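Local coordinates for protein family 88 glycosyl hydrolase (Bacteroides thetaiotaomicron, PDB 5NOA) that probably acts as a polysaccharide lyase that removes rhamnose caps from complex arabinogalactan proteins such as gum arabic, although named a family 88 hydrolase, at residues A[262-267]-A[276-281]; A[290-295]-A[322-327]; A[297-302]-A[311-316]; A[230-235]-A[258-263]. All coordinates share one frame; numbering follows the deposited sequence.

Interaction 1: residues A[262-267]-A[276-281]; sequences KSVAAC and RSMLDA
C267 and L279 mark the closest approach of the two backbones, 6.3 Å between their CA atoms. Segment 262-267 brings the C-terminal part of helix 250-266 up to a loop, in which S277 to D280 form a type I beta turn closed by the bond from D280 N to S277 O at 3.1 Å. M278 and L279 occupy the two central positions of this turn and are the residues that meet the helix. A water bridges the two backbones: it donates to C267 O and to M278 O, each at 2.8 Å, and so reconciles two carbonyl oxygens that could not bond to each other.

The loop joins helix 250-266 to helix 289-304, two helices of the (alpha/alpha)6 barrel expected of the six-hairpin clan, and folds back on the first of them. The side-chain packing is centred on sulfur. C267 SG, held between the backbone N and the carbonyl carbon (chi1 65°), reaches M278 CE at 3.6 Å. The M278 chain bends at its last torsion (chi3 68°), and the same methyl also comes within 4.1 Å of V264 CG2, three residues before C267. L279 approaches by another route: its branch CD2 packs against C267 CB at 3.6 Å. F295 of helix 289-304 and L203 of strand 203-204 each touch both V264 and M278. The turn is also tied down beyond the contact, where S277 OG bonds to D223 OD1 and D280 OD2 to S217 OG.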
loop_
_atom_site.group_PDB
_atom_site.type_symbol
_atom_site.label_atom_id
_atom_site.label_comp_id
_atom_site.label_asym_id
_atom_site.label_seq_id
_atom_site.Cartn_x
_atom_site.Cartn_y
_atom_site.Cartn_z
ATOM N N LYS A 262 -13.660 -3.208 9.294
ATOM C CA LYS A 262 -14.671 -2.745 10.235
ATOM C C LYS A 262 -14.098 -1.820 11.267
ATOM O O LYS A 262 -14.674 -0.763 11.581
ATOM C CB LYS A 262 -15.354 -3.967 10.881
ATOM C CG LYS A 262 -16.601 -3.678 11.690
ATOM C CD LYS A 262 -17.282 -4.978 12.173
ATOM C CE LYS A 262 -18.364 -4.740 13.212
ATOM N NZ LYS A 262 -19.480 -3.900 12.744
ATOM N N SER A 263 -12.930 -2.192 11.773
ATOM C CA SER A 263 -12.276 -1.350 12.787
ATOM C C SER A 263 -11.744 -0.042 12.200
ATOM O O SER A 263 -11.805 1.006 12.836
ATOM C CB SER A 263 -11.155 -2.123 13.444
ATOM O OG SER A 263 -11.685 -3.160 14.220
ATOM N N VAL A 264 -11.252 -0.101 10.978
ATOM C CA VAL A 264 -10.844 1.104 10.255
ATOM C C VAL A 264 -12.021 2.047 10.095
ATOM O O VAL A 264 -11.944 3.234 10.431
ATOM C CB VAL A 264 -10.216 0.745 8.893
ATOM C CG1 VAL A 264 -10.086 1.973 7.986
ATOM C CG2 VAL A 264 -8.854 0.118 9.088
ATOM N N ALA A 265 -13.143 1.544 9.580
ATOM C CA ALA A 265 -14.264 2.389 9.391
ATOM C C ALA A 265 -14.760 3.034 10.692
ATOM O O ALA A 265 -15.132 4.203 10.694
ATOM C CB ALA A 265 -15.395 1.605 8.727
ATOM N N ALA A 266 -14.702 2.280 11.783
ATOM C CA ALA A 266 -15.225 2.758 13.039
ATOM C C ALA A 266 -14.477 3.902 13.639
ATOM O O ALA A 266 -15.018 4.622 14.440
ATOM C CB ALA A 266 -15.249 1.623 14.055
ATOM N N CYS A 267 -13.216 4.089 13.272
ATOM C CA CYS A 267 -12.415 5.167 13.861
ATOM C C CYS A 267 -12.074 6.298 12.891
ATOM O O CYS A 267 -11.264 7.166 13.188
ATOM C CB CYS A 267 -11.125 4.642 14.488
ATOM S SG CYS A 267 -9.952 3.925 13.330
ATOM N N ARG A 276 -3.018 10.383 12.539
ATOM C CA ARG A 276 -1.799 9.604 12.605
ATOM C C ARG A 276 -1.836 8.506 13.661
ATOM O O ARG A 276 -1.367 7.388 13.390
ATOM C CB ARG A 276 -0.593 10.548 12.785
ATOM C CG ARG A 276 -0.235 11.316 11.526
ATOM C CD ARG A 276 0.712 12.452 11.779
ATOM N NE ARG A 276 -0.009 13.565 12.377
ATOM C CZ ARG A 276 0.576 14.644 12.890
ATOM N NH1 ARG A 276 1.907 14.757 12.897
ATOM N NH2 ARG A 276 -0.147 15.613 13.379
ATOM N N SER A 277 -2.366 8.780 14.864
ATOM C CA SER A 277 -2.735 7.742 15.855
ATOM C C SER A 277 -4.241 7.550 15.692
ATOM O O SER A 277 -5.038 8.444 16.008
ATOM C CB SER A 277 -2.379 8.165 17.274
ATOM O OG SER A 277 -2.545 7.110 18.194
ATOM N N MET A 278 -4.636 6.423 15.133
ATOM C CA MET A 278 -6.017 6.272 14.629
ATOM C C MET A 278 -7.070 6.449 15.701
ATOM O O MET A 278 -8.148 6.953 15.403
ATOM C CB MET A 278 -6.178 4.880 14.020
ATOM C CG MET A 278 -5.362 4.678 12.767
ATOM S SD MET A 278 -5.318 2.946 12.180
ATOM C CE MET A 278 -7.029 2.716 11.660
ATOM N N LEU A 279 -6.759 6.005 16.931
ATOM C CA LEU A 279 -7.715 6.021 18.036
ATOM C C LEU A 279 -7.514 7.202 18.979
ATOM O O LEU A 279 -8.183 7.272 19.989
ATOM C CB LEU A 279 -7.653 4.715 18.821
ATOM C CG LEU A 279 -7.825 3.437 18.026
ATOM C CD1 LEU A 279 -7.823 2.233 18.952
ATOM C CD2 LEU A 279 -9.062 3.412 17.181
ATOM N N ASP A 280 -6.624 8.133 18.663
ATOM C CA ASP A 280 -6.368 9.263 19.557
ATOM C C ASP A 280 -6.039 10.484 18.739
ATOM O O ASP A 280 -4.867 10.745 18.446
ATOM C CB ASP A 280 -5.233 8.944 20.527
ATOM C CG ASP A 280 -5.019 10.047 21.593
ATOM O OD1 ASP A 280 -5.625 11.126 21.472
ATOM O OD2 ASP A 280 -4.205 9.847 22.529
ATOM N N ALA A 281 -7.081 11.221 18.350
ATOM C CA ALA A 281 -6.882 12.408 17.514
ATOM C C ALA A 281 -5.984 13.460 18.166
ATOM O O ALA A 281 -5.233 14.116 17.475
ATOM C CB ALA A 281 -8.206 13.044 17.124
HETATM O O HOH W 1 -8.728 8.354 13.045
#

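Interaction 2: residues A[290-295]-A[322-327]; sequences SGTAFF and KYLSTV
T292 meets Y323 through its methyl: CG2 lies 3.7 Å from CD2 of the tyrosine ring, approaching it obliquely. Next to this pair, L324 directs both branches at the opposing helix. Its CD1 comes within 4.0 Å of A293 CA, while CD2 touches both A293 CB, at 4.1 Å, and the T292 methyl. The alanine adds little bulk of its own, which lets the leucine press down on the helix backbone. All four residues are buried, and the contact is purely apolar.

The polar ends of T292 and Y323 are engaged elsewhere, which is consistent with the way their carbons are presented. With OG1 beside the backbone N (chi1 -58°) and CG2 anti to it, T292 turns its hydroxyl back along its own helix, where OG1 donates to E288 O and accepts from W274 N, while the methyl points at the tyrosine. Y323 OH is hydrogen-bonded to T289 OG1, and its ring stands edge-to-face with that of Y273, so the tyrosine is held at several points.

The two helix segments run roughly antiparallel, at 130° between their directions, with axes 10.4 Å apart at closest approach. Both belong to the alpha-helical barrel of the six-hairpin glycosidase clan, and helix 358-377 packs beside them: A363 touches A293, F364 touches L324. On another side of segment 290-295, F294 and F295 pack on helix 226-242.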
loop_
_atom_site.group_PDB
_atom_site.type_symbol
_atom_site.label_atom_id
_atom_site.label_comp_id
_atom_site.label_asym_id
_atom_site.label_seq_id
_atom_site.Cartn_x
_atom_site.Cartn_y
_atom_site.Cartn_z
ATOM N N SER A 290 -1.841 9.951 3.669
ATOM C CA SER A 290 -1.432 8.640 3.179
ATOM C C SER A 290 -2.255 7.498 3.754
ATOM O O SER A 290 -2.726 6.631 2.991
ATOM C CB SER A 290 0.072 8.409 3.358
ATOM O OG SER A 290 0.471 8.443 4.714
ATOM N N GLY A 291 -2.443 7.479 5.067
ATOM C CA GLY A 291 -3.342 6.450 5.662
ATOM C C GLY A 291 -4.727 6.531 5.086
ATOM O O GLY A 291 -5.255 5.561 4.570
ATOM N N THR A 292 -5.297 7.726 5.130
ATOM C CA THR A 292 -6.607 7.947 4.602
ATOM C C THR A 292 -6.738 7.446 3.168
ATOM O O THR A 292 -7.737 6.806 2.809
ATOM C CB THR A 292 -6.964 9.444 4.652
ATOM O OG1 THR A 292 -6.874 9.895 5.998
ATOM C CG2 THR A 292 -8.350 9.777 4.115
ATOM N N ALA A 293 -5.785 7.747 2.313
ATOM C CA ALA A 293 -5.846 7.319 0.904
ATOM C C ALA A 293 -5.806 5.805 0.770
ATOM O O ALA A 293 -6.551 5.217 0.019
ATOM C CB ALA A 293 -4.721 7.973 0.099
ATOM N N PHE A 294 -4.911 5.150 1.502
ATOM C CA PHE A 294 -4.865 3.693 1.465
ATOM C C PHE A 294 -6.185 3.104 1.943
ATOM O O PHE A 294 -6.627 2.097 1.407
ATOM C CB PHE A 294 -3.712 3.124 2.296
ATOM C CG PHE A 294 -2.341 3.237 1.661
ATOM C CD1 PHE A 294 -2.094 2.721 0.398
ATOM C CD2 PHE A 294 -1.304 3.841 2.328
ATOM C CE1 PHE A 294 -0.844 2.809 -0.205
ATOM C CE2 PHE A 294 -0.032 3.921 1.753
ATOM C CZ PHE A 294 0.180 3.414 0.475
ATOM N N PHE A 295 -6.789 3.681 2.983
ATOM C CA PHE A 295 -8.077 3.183 3.452
ATOM C C PHE A 295 -9.169 3.393 2.410
ATOM O O PHE A 295 -10.050 2.546 2.264
ATOM C CB PHE A 295 -8.490 3.848 4.764
ATOM C CG PHE A 295 -7.576 3.564 5.938
ATOM C CD1 PHE A 295 -7.077 2.301 6.201
ATOM C CD2 PHE A 295 -7.299 4.564 6.840
ATOM C CE1 PHE A 295 -6.286 2.053 7.310
ATOM C CE2 PHE A 295 -6.501 4.321 7.939
ATOM C CZ PHE A 295 -5.984 3.068 8.180
ATOM N N LYS A 322 -14.210 12.888 0.019
ATOM C CA LYS A 322 -14.427 14.285 0.195
ATOM C C LYS A 322 -13.172 14.999 0.770
ATOM O O LYS A 322 -12.725 16.020 0.258
ATOM C CB LYS A 322 -15.658 14.472 1.043
ATOM C CG LYS A 322 -15.890 15.889 1.433
ATOM C CD LYS A 322 -17.236 16.011 2.126
ATOM C CE LYS A 322 -17.425 17.377 2.739
ATOM N NZ LYS A 322 -17.715 18.334 1.666
ATOM N N TYR A 323 -12.586 14.425 1.809
ATOM C CA TYR A 323 -11.344 14.949 2.339
ATOM C C TYR A 323 -10.245 14.940 1.276
ATOM O O TYR A 323 -9.523 15.932 1.104
ATOM C CB TYR A 323 -10.917 14.139 3.585
ATOM C CG TYR A 323 -9.449 14.364 3.888
ATOM C CD1 TYR A 323 -9.000 15.534 4.490
ATOM C CD2 TYR A 323 -8.496 13.456 3.467
ATOM C CE1 TYR A 323 -7.662 15.779 4.679
ATOM C CE2 TYR A 323 -7.151 13.684 3.677
ATOM C CZ TYR A 323 -6.732 14.863 4.268
ATOM O OH TYR A 323 -5.396 15.169 4.466
ATOM N N LEU A 324 -10.065 13.805 0.601
ATOM C CA LEU A 324 -8.946 13.717 -0.354
ATOM C C LEU A 324 -9.064 14.729 -1.463
ATOM O O LEU A 324 -8.084 15.305 -1.861
ATOM C CB LEU A 324 -8.854 12.306 -0.920
ATOM C CG LEU A 324 -8.440 11.221 0.073
ATOM C CD1 LEU A 324 -8.654 9.840 -0.530
ATOM C CD2 LEU A 324 -7.000 11.403 0.511
ATOM N N SER A 325 -10.273 14.906 -1.969
ATOM C CA SER A 325 -10.484 15.758 -3.127
ATOM C C SER A 325 -10.573 17.226 -2.846
ATOM O O SER A 325 -10.288 18.022 -3.721
ATOM C CB SER A 325 -11.701 15.258 -3.903
ATOM O OG SER A 325 -12.869 15.354 -3.161
ATOM N N THR A 326 -10.947 17.564 -1.618
ATOM C CA THR A 326 -11.129 18.953 -1.201
ATOM C C THR A 326 -10.012 19.549 -0.392
ATOM O O THR A 326 -9.815 20.755 -0.443
ATOM C CB THR A 326 -12.436 19.159 -0.401
ATOM O OG1 THR A 326 -12.428 18.406 0.830
ATOM C CG2 THR A 326 -13.521 18.719 -1.219
ATOM N N VAL A 327 -9.388 18.731 0.440
ATOM C CA VAL A 327 -8.404 19.225 1.390
ATOM C C VAL A 327 -7.001 18.764 0.992
ATOM O O VAL A 327 -6.077 19.603 0.895
ATOM C CB VAL A 327 -8.746 18.796 2.830
ATOM C CG1 VAL A 327 -7.692 19.265 3.790
ATOM C CG2 VAL A 327 -10.127 19.312 3.215
#

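Interaction 3: residues A[297-302]-A[311-316]; sequences YGLQWG and AHYQPV
Q300 and Q314 face each other across the two helices and exchange a reciprocal pair of amide hydrogen bonds. Q314 NE2 donates to Q300 OE1 at 2.9 Å and Q300 NE2 donates back to Q314 OE1 at 3.1 Å; both bonds are close to straight, and each donor lies in the partner's carbonyl plane on a lone pair. The two amides are only 14° from coplanar, the geometry expected of a cyclic amide dimer. Both chains bend at chi2 (70° in Q300), which swings the amides into line across the gap although neither CB points straight at the other helix. Each NE2 has a further partner on its own helix: Q314 NE2 bonds to E318 OE2, and Q300 NE2 weakly to N304 OD1. Replacing Q300 with an alanine would probably leave Q314 OE1 without its donor and Q314 NE2 with E318 but without its second acceptor, and the amide less firmly fixed in its plane.

The apolar contacts lie to one side of the amide pair and are made by L299. Its CD2 sits 3.9 Å from CD1 of the Y313 ring, approaching obliquely, and its other branch, CD1, packs against V316 CG1 at 3.9 Å. The tyrosine is further backed by its neighbour in sequence, H312 CD2 standing 3.5 Å above the Y313 ring plane, over its centre.

Segments 297-302 and 311-316 run at 145° to each other, their axes 9.6 Å apart at closest approach, on successive antiparallel members of the (alpha/alpha)6 barrel. Y374 of helix 358-377 touches both glutamines, while A261 of helix 250-266 touches both L299 and Y313.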
loop_
_atom_site.group_PDB
_atom_site.type_symbol
_atom_site.label_atom_id
_atom_site.label_comp_id
_atom_site.label_asym_id
_atom_site.label_seq_id
_atom_site.Cartn_x
_atom_site.Cartn_y
_atom_site.Cartn_z
ATOM N N TYR A 297 -8.797 3.487 -0.813
ATOM C CA TYR A 297 -8.591 2.402 -1.764
ATOM C C TYR A 297 -9.111 1.087 -1.253
ATOM O O TYR A 297 -9.894 0.397 -1.907
ATOM C CB TYR A 297 -7.097 2.223 -2.111
ATOM C CG TYR A 297 -6.832 0.994 -2.943
ATOM C CD1 TYR A 297 -7.308 0.893 -4.232
ATOM C CD2 TYR A 297 -6.139 -0.088 -2.415
ATOM C CE1 TYR A 297 -7.065 -0.224 -4.997
ATOM C CE2 TYR A 297 -5.913 -1.229 -3.183
ATOM C CZ TYR A 297 -6.397 -1.299 -4.484
ATOM O OH TYR A 297 -6.171 -2.412 -5.275
ATOM N N GLY A 298 -8.645 0.669 -0.071
ATOM C CA GLY A 298 -8.954 -0.696 0.391
ATOM C C GLY A 298 -10.437 -0.890 0.653
ATOM O O GLY A 298 -10.996 -1.930 0.317
ATOM N N LEU A 299 -11.072 0.124 1.265
ATOM C CA LEU A 299 -12.501 0.017 1.550
ATOM C C LEU A 299 -13.299 0.031 0.248
ATOM O O LEU A 299 -14.216 -0.777 0.079
ATOM C CB LEU A 299 -12.983 1.103 2.472
ATOM C CG LEU A 299 -12.419 1.075 3.895
ATOM C CD1 LEU A 299 -12.900 2.276 4.670
ATOM C CD2 LEU A 299 -12.774 -0.187 4.621
ATOM N N GLN A 300 -12.988 0.936 -0.673
ATOM C CA GLN A 300 -13.751 0.945 -1.921
ATOM C C GLN A 300 -13.507 -0.326 -2.702
ATOM O O GLN A 300 -14.425 -0.874 -3.323
ATOM C CB GLN A 300 -13.414 2.156 -2.760
ATOM C CG GLN A 300 -14.318 2.269 -4.018
ATOM C CD GLN A 300 -15.761 2.634 -3.656
ATOM O OE1 GLN A 300 -16.056 3.796 -3.426
ATOM N NE2 GLN A 300 -16.637 1.646 -3.542
ATOM N N TRP A 301 -12.253 -0.813 -2.703
ATOM C CA TRP A 301 -11.951 -2.041 -3.417
ATOM C C TRP A 301 -12.760 -3.173 -2.830
ATOM O O TRP A 301 -13.372 -3.994 -3.542
ATOM C CB TRP A 301 -10.438 -2.370 -3.395
ATOM C CG TRP A 301 -10.141 -3.540 -4.248
ATOM C CD1 TRP A 301 -9.818 -3.499 -5.582
ATOM C CD2 TRP A 301 -10.218 -4.929 -3.898
ATOM N NE1 TRP A 301 -9.683 -4.765 -6.071
ATOM C CE2 TRP A 301 -9.963 -5.666 -5.083
ATOM C CE3 TRP A 301 -10.495 -5.632 -2.721
ATOM C CZ2 TRP A 301 -10.009 -7.057 -5.127
ATOM C CZ3 TRP A 301 -10.545 -7.044 -2.781
ATOM C CH2 TRP A 301 -10.283 -7.717 -3.978
ATOM N N GLY A 302 -12.799 -3.265 -1.512
ATOM C CA GLY A 302 -13.553 -4.357 -0.872
ATOM C C GLY A 302 -15.040 -4.319 -1.132
ATOM O O GLY A 302 -15.680 -5.386 -1.274
ATOM N N ALA A 311 -23.583 -0.936 1.879
ATOM C CA ALA A 311 -24.358 0.056 2.627
ATOM C C ALA A 311 -23.595 0.572 3.849
ATOM O O ALA A 311 -23.718 1.737 4.206
ATOM C CB ALA A 311 -25.706 -0.515 3.045
ATOM N N HIS A 312 -22.834 -0.304 4.501
ATOM C CA HIS A 312 -22.102 0.054 5.706
ATOM C C HIS A 312 -20.896 0.928 5.340
ATOM O O HIS A 312 -20.629 1.939 5.998
ATOM C CB HIS A 312 -21.619 -1.201 6.451
ATOM C CG HIS A 312 -20.890 -0.931 7.737
ATOM N ND1 HIS A 312 -21.521 -0.826 8.960
ATOM C CD2 HIS A 312 -19.569 -0.781 7.980
ATOM C CE1 HIS A 312 -20.612 -0.602 9.894
ATOM N NE2 HIS A 312 -19.419 -0.574 9.324
ATOM N N TYR A 313 -20.157 0.556 4.303
ATOM C CA TYR A 313 -18.858 1.175 4.033
ATOM C C TYR A 313 -18.943 2.341 3.073
ATOM O O TYR A 313 -18.071 3.206 3.127
ATOM C CB TYR A 313 -17.837 0.157 3.561
ATOM C CG TYR A 313 -17.445 -0.796 4.652
ATOM C CD1 TYR A 313 -16.533 -0.409 5.624
ATOM C CD2 TYR A 313 -17.953 -2.084 4.737
ATOM C CE1 TYR A 313 -16.146 -1.277 6.621
ATOM C CE2 TYR A 313 -17.581 -2.958 5.735
ATOM C CZ TYR A 313 -16.673 -2.544 6.707
ATOM O OH TYR A 313 -16.291 -3.378 7.694
ATOM N N GLN A 314 -19.897 2.364 2.148
ATOM C CA GLN A 314 -19.889 3.453 1.165
ATOM C C GLN A 314 -19.927 4.849 1.803
ATOM O O GLN A 314 -19.189 5.734 1.365
ATOM C CB GLN A 314 -20.995 3.303 0.118
ATOM C CG GLN A 314 -20.687 4.105 -1.133
ATOM C CD GLN A 314 -19.417 3.689 -1.846
ATOM O OE1 GLN A 314 -19.231 2.509 -2.137
ATOM N NE2 GLN A 314 -18.554 4.652 -2.161
ATOM N N PRO A 315 -20.711 5.066 2.878
ATOM C CA PRO A 315 -20.698 6.401 3.472
ATOM C C PRO A 315 -19.338 6.817 4.044
ATOM O O PRO A 315 -18.985 7.991 4.009
ATOM C CB PRO A 315 -21.759 6.303 4.573
ATOM C CG PRO A 315 -22.705 5.274 4.081
ATOM C CD PRO A 315 -21.815 4.262 3.431
ATOM N N VAL A 316 -18.589 5.859 4.553
ATOM C CA VAL A 316 -17.245 6.118 5.069
ATOM C C VAL A 316 -16.353 6.537 3.911
ATOM O O VAL A 316 -15.577 7.511 4.009
ATOM C CB VAL A 316 -16.732 4.856 5.770
ATOM C CG1 VAL A 316 -15.272 4.973 6.146
ATOM C CG2 VAL A 316 -17.622 4.575 7.003
#

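Interaction 4: residues A[230-235]-A[258-263]; sequences GWVLAG and RTLAKS
L233 and L260 interlock across helices 226-242 and 250-266, consecutive antiparallel helices in the (alpha/alpha)6 barrel expected of a six-hairpin glycosidase. The segments run at 135° to each other, their axes 10.3 Å apart at closest approach, and the CA atoms of the two leucines are separated by 7.0 Å.

The side chain of L233 can be followed outward. At its root, CB lies 3.9 Å from L260 CD2, so contact begins at the first carbon. CG stands anti to the backbone N (chi1 -172°), which extends the chain across toward helix 250-266, and there it forks. One branch, CD1, reaches the furthest: it packs on L260 CD2 at 3.8 Å and on L260 CG, then continues to the next residue, where it approaches the backbone N of A261 to 4.0 Å and the A261 methyl more loosely. The other branch turns to helix 289-304, with L233 CD2 lying 4.0 Å from F295 CD1. One leucine thus links its own helix to two others.

V232 completes the contact from the other flank of L260, its CG1 packing at 3.8 Å against L260 CD2, with the two side chains crossing at about a right angle. Around it, L203 and Y204 of strand 203-204 touch L260, L162 of helix 160-176 touches V232, and L299 of helix 289-304 lies on A261. The L260 branch CD2 penetrates between V232 and L233 as far as the helix backbone, ending 3.8 Å from L233 N.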
loop_
_atom_site.group_PDB
_atom_site.type_symbol
_atom_site.label_atom_id
_atom_site.label_comp_id
_atom_site.label_asym_id
_atom_site.label_seq_id
_atom_site.Cartn_x
_atom_site.Cartn_y
_atom_site.Cartn_z
ATOM N N GLY A 230 -3.078 1.421 6.888
ATOM C CA GLY A 230 -3.370 1.652 5.487
ATOM C C GLY A 230 -2.624 0.699 4.585
ATOM O O GLY A 230 -3.211 0.100 3.689
ATOM N N TRP A 231 -1.339 0.516 4.840
ATOM C CA TRP A 231 -0.560 -0.428 4.072
ATOM C C TRP A 231 -1.177 -1.809 4.142
ATOM O O TRP A 231 -1.294 -2.525 3.136
ATOM C CB TRP A 231 0.878 -0.561 4.571
ATOM C CG TRP A 231 1.784 0.629 4.405
ATOM C CD1 TRP A 231 2.378 1.305 5.415
ATOM C CD2 TRP A 231 2.327 1.179 3.195
ATOM N NE1 TRP A 231 3.228 2.256 4.919
ATOM C CE2 TRP A 231 3.213 2.199 3.567
ATOM C CE3 TRP A 231 2.173 0.911 1.838
ATOM C CZ2 TRP A 231 3.932 2.950 2.640
ATOM C CZ3 TRP A 231 2.917 1.650 0.921
ATOM C CH2 TRP A 231 3.762 2.671 1.338
ATOM N N VAL A 232 -1.605 -2.222 5.325
ATOM C CA VAL A 232 -2.113 -3.574 5.498
ATOM C C VAL A 232 -3.435 -3.759 4.755
ATOM O O VAL A 232 -3.643 -4.762 4.069
ATOM C CB VAL A 232 -2.250 -3.971 6.971
ATOM C CG1 VAL A 232 -2.774 -5.405 7.081
ATOM C CG2 VAL A 232 -0.935 -3.834 7.730
ATOM N N LEU A 233 -4.359 -2.814 4.918
ATOM C CA LEU A 233 -5.663 -2.975 4.289
ATOM C C LEU A 233 -5.513 -2.986 2.763
ATOM O O LEU A 233 -6.141 -3.796 2.068
ATOM C CB LEU A 233 -6.630 -1.877 4.719
ATOM C CG LEU A 233 -8.059 -2.082 4.251
ATOM C CD1 LEU A 233 -8.736 -3.141 5.106
ATOM C CD2 LEU A 233 -8.871 -0.788 4.371
ATOM N N ALA A 234 -4.718 -2.051 2.247
ATOM C CA ALA A 234 -4.466 -2.034 0.807
ATOM C C ALA A 234 -3.749 -3.280 0.309
ATOM O O ALA A 234 -4.036 -3.778 -0.772
ATOM C CB ALA A 234 -3.655 -0.802 0.439
ATOM N N GLY A 235 -2.824 -3.784 1.117
ATOM C CA GLY A 235 -2.147 -5.008 0.766
ATOM C C GLY A 235 -3.039 -6.215 0.707
ATOM O O GLY A 235 -2.940 -7.033 -0.205
ATOM N N ARG A 258 -12.053 -8.329 6.426
ATOM C CA ARG A 258 -13.312 -7.833 6.945
ATOM C C ARG A 258 -13.188 -7.262 8.358
ATOM O O ARG A 258 -13.821 -6.238 8.652
ATOM C CB ARG A 258 -14.381 -8.914 6.925
ATOM C CG ARG A 258 -14.803 -9.252 5.492
ATOM C CD ARG A 258 -15.989 -10.165 5.543
ATOM N NE ARG A 258 -16.428 -10.642 4.267
ATOM C CZ ARG A 258 -16.635 -11.907 3.943
ATOM N NH1 ARG A 258 -16.484 -12.914 4.792
ATOM N NH2 ARG A 258 -17.041 -12.139 2.718
ATOM N N THR A 259 -12.397 -7.918 9.227
ATOM C CA THR A 259 -12.254 -7.415 10.606
ATOM C C THR A 259 -11.510 -6.079 10.617
ATOM O O THR A 259 -11.900 -5.110 11.287
ATOM C CB THR A 259 -11.571 -8.424 11.557
ATOM O OG1 THR A 259 -10.163 -8.686 11.252
ATOM C CG2 THR A 259 -12.351 -9.666 11.643
ATOM N N LEU A 260 -10.449 -6.021 9.838
ATOM C CA LEU A 260 -9.662 -4.787 9.754
ATOM C C LEU A 260 -10.489 -3.654 9.153
ATOM O O LEU A 260 -10.496 -2.537 9.674
ATOM C CB LEU A 260 -8.416 -5.051 8.919
ATOM C CG LEU A 260 -7.448 -3.911 8.755
ATOM C CD1 LEU A 260 -6.927 -3.427 10.081
ATOM C CD2 LEU A 260 -6.312 -4.279 7.815
ATOM N N ALA A 261 -11.229 -3.960 8.092
ATOM C CA ALA A 261 -12.077 -2.918 7.507
ATOM C C ALA A 261 -13.071 -2.331 8.489
ATOM O O ALA A 261 -13.289 -1.110 8.552
ATOM C CB ALA A 261 -12.835 -3.471 6.304
ATOM N N LYS A 262 -13.660 -3.208 9.294
ATOM C CA LYS A 262 -14.671 -2.745 10.235
ATOM C C LYS A 262 -14.098 -1.820 11.267
ATOM O O LYS A 262 -14.674 -0.763 11.581
ATOM C CB LYS A 262 -15.354 -3.967 10.881
ATOM C CG LYS A 262 -16.601 -3.678 11.690
ATOM C CD LYS A 262 -17.282 -4.978 12.173
ATOM C CE LYS A 262 -18.364 -4.740 13.212
ATOM N NZ LYS A 262 -19.480 -3.900 12.744
ATOM N N SER A 263 -12.930 -2.192 11.773
ATOM C CA SER A 263 -12.276 -1.350 12.787
ATOM C C SER A 263 -11.744 -0.042 12.200
ATOM O O SER A 263 -11.805 1.006 12.836
ATOM C CB SER A 263 -11.155 -2.123 13.444
ATOM O OG SER A 263 -11.685 -3.160 14.220
#

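How the interactions relate
From the N terminus, interaction 4 comes first: it joins helix 226-242 to helix 250-266 and closes the loop between them. Interaction 1 opens where interaction 4 ends, sharing K262 and S263, and folds the following loop back on helix 250-266. Interaction 2 then opens on helix 289-304 and closes on helix 310-328, with interaction 3 nested inside it, nearer the connection between those two helices. The two helix pairs are welded together laterally. F294 packs on W231, Y297 on A234, and Y313 on A265, so contacts that overlap, follow or nest along the sequence form one sector of the helical barrel.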